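Local structure of enone reductase CLA-ER (Lactobacillus plantarum, 4QLY) at the interface of chains A and B. The protein reduces the enone of oxo fatty acids, a key step in the gut-bacterial saturation of polyunsaturated fatty acids, as an FMN-dependent member of the nitroreductase family. Numbering follows the deposited sequence. Chains: chain A/B, Enone reductase CLA-ER.

The interface of chains A and B. Residues chain A 55-56, 58-60; chain B 209, 214.
The side-chain carbonyl oxygen OE1 of A:Gln56 is gripped by the backbone N of B:Tyr209 at 2.9 Å and by water 2. The B:Tyr209 N-H lies in the amide plane on a lone pair of OE1, in a fairly straight bond. The A:Gln56 chain, extended beyond CG, carries its amide to the CD2-CE2 side of the B:Tyr209 ring. There CD sits 3.6 Å from the ring carbon CD2, with amide and ring planes turned 32° apart. At the far end of that ring the phenol OH reaches water 1, which passes the link on to the backbone O of A:Leu55.

B:Gln214 is held at both its tip and its backbone. Its amide NE2 gives a hydrogen bond to the backbone O of A:Gln56 at 2.8 Å; the acceptor lies nearly in the plane of the B:Gln214 amide, but the bond is bent at the hydrogen (119°). The other branch, OE1, meets water 2 at 2.6 Å. The indole NE1 of A:Trp58 reaches the same water in the plane of its ring, at 2.9 Å. Water 2 thus ties three side chains together and helps fix which way both amides face. At the backbone end, the O of B:Gln214 accepts the N-H of A:Phe60 at 2.8 Å, almost head-on to the carbonyl. The same oxygen lies 3.4 Å above the A:His59 ring, over its centre. With CG anti to its backbone N (chi1 -170°), A:His59 places that face against the oxygen.

An alanine in place of B:Gln214 would probably leave the backbone carbonyl of A:Gln56 without this donor and water 2 less firmly held, opening a gap beside the A:Trp58 indole. The patch pins the C-terminal arm of chain B, from the loop at B:Tyr209 to the end of 3-10 helix 211-214, onto strand 58-63 of chain A and the loop leading into it, and with its two-fold twin probably helps secure the dimer typical of FMN-dependent nitroreductases.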
loop_
_atom_site.group_PDB
_atom_site.type_symbol
_atom_site.label_atom_id
_atom_site.label_comp_id
_atom_site.label_asym_id
_atom_site.label_seq_id
_atom_site.Cartn_x
_atom_site.Cartn_y
_atom_site.Cartn_z
ATOM N N LEU A 55 -10.393 2.674 9.687
ATOM C CA LEU A 55 -9.762 3.621 10.593
ATOM C C LEU A 55 -8.977 4.722 9.889
ATOM O O LEU A 55 -8.648 5.733 10.514
ATOM C CB LEU A 55 -8.846 2.888 11.564
ATOM C CG LEU A 55 -9.523 1.880 12.487
ATOM C CD1 LEU A 55 -8.472 1.350 13.442
ATOM C CD2 LEU A 55 -10.697 2.502 13.244
ATOM N N GLN A 56 -8.673 4.531 8.605
ATOM C CA GLN A 56 -8.076 5.595 7.793
ATOM C C GLN A 56 -6.872 6.227 8.484
ATOM O O GLN A 56 -6.754 7.454 8.547
ATOM C CB GLN A 56 -9.116 6.674 7.487
ATOM C CG GLN A 56 -10.384 6.133 6.811
ATOM C CD GLN A 56 -11.559 7.087 6.966
ATOM O OE1 GLN A 56 -11.532 8.207 6.449
ATOM N NE2 GLN A 56 -12.595 6.649 7.699
ATOM N N TRP A 58 -4.056 7.221 8.166
ATOM C CA TRP A 58 -3.029 8.001 7.485
ATOM C C TRP A 58 -3.080 9.450 7.955
ATOM O O TRP A 58 -4.132 9.934 8.396
ATOM C CB TRP A 58 -3.210 7.937 5.967
ATOM C CG TRP A 58 -4.669 7.939 5.507
ATOM C CD1 TRP A 58 -5.556 9.003 5.535
ATOM C CD2 TRP A 58 -5.390 6.832 4.944
ATOM N NE1 TRP A 58 -6.772 8.614 5.023
ATOM C CE2 TRP A 58 -6.700 7.287 4.661
ATOM C CE3 TRP A 58 -5.058 5.496 4.662
ATOM C CZ2 TRP A 58 -7.666 6.459 4.101
ATOM C CZ3 TRP A 58 -6.016 4.676 4.114
ATOM C CH2 TRP A 58 -7.306 5.155 3.832
ATOM N N HIS A 59 -1.934 10.118 7.864
ATOM C CA HIS A 59 -1.803 11.533 8.178
ATOM C C HIS A 59 -0.869 12.140 7.147
ATOM O O HIS A 59 0.202 11.587 6.871
ATOM C CB HIS A 59 -1.260 11.751 9.595
ATOM C CG HIS A 59 -1.328 13.175 10.052
ATOM N ND1 HIS A 59 -2.407 13.680 10.750
ATOM C CD2 HIS A 59 -0.465 14.208 9.895
ATOM C CE1 HIS A 59 -2.204 14.960 11.007
ATOM N NE2 HIS A 59 -1.033 15.305 10.502
ATOM N N PHE A 60 -1.279 13.257 6.560
ATOM C CA PHE A 60 -0.488 13.919 5.531
ATOM C C PHE A 60 0.128 15.226 6.018
ATOM O O PHE A 60 -0.563 16.086 6.571
ATOM C CB PHE A 60 -1.366 14.184 4.314
ATOM C CG PHE A 60 -2.228 13.017 3.947
ATOM C CD1 PHE A 60 -1.706 11.976 3.180
ATOM C CD2 PHE A 60 -3.544 12.936 4.390
ATOM C CE1 PHE A 60 -2.496 10.874 2.845
ATOM C CE2 PHE A 60 -4.336 11.837 4.068
ATOM C CZ PHE A 60 -3.810 10.809 3.289
ATOM N N TYR B 209 -13.358 10.419 6.585
ATOM C CA TYR B 209 -13.142 11.739 7.176
ATOM C C TYR B 209 -13.025 12.772 6.083
ATOM O O TYR B 209 -12.618 12.476 4.949
ATOM C CB TYR B 209 -11.867 11.795 8.033
ATOM C CG TYR B 209 -11.890 10.911 9.255
ATOM C CD1 TYR B 209 -12.712 11.206 10.330
ATOM C CD2 TYR B 209 -11.084 9.780 9.334
ATOM C CE1 TYR B 209 -12.727 10.408 11.451
ATOM C CE2 TYR B 209 -11.100 8.969 10.448
ATOM C CZ TYR B 209 -11.924 9.280 11.504
ATOM O OH TYR B 209 -11.936 8.469 12.625
ATOM N N GLN B 214 -6.967 15.462 8.485
ATOM C CA GLN B 214 -5.787 14.599 8.519
ATOM C C GLN B 214 -4.569 15.226 7.850
ATOM O O GLN B 214 -3.542 14.561 7.674
ATOM C CB GLN B 214 -6.110 13.264 7.844
ATOM C CG GLN B 214 -7.318 12.559 8.439
ATOM C CD GLN B 214 -7.686 11.308 7.669
ATOM O OE1 GLN B 214 -8.254 11.375 6.576
ATOM N NE2 GLN B 214 -7.359 10.157 8.238
HETATM O O HOH W 1 -9.794 6.794 12.802
HETATM O O HOH W 2 -9.497 9.663 5.145
#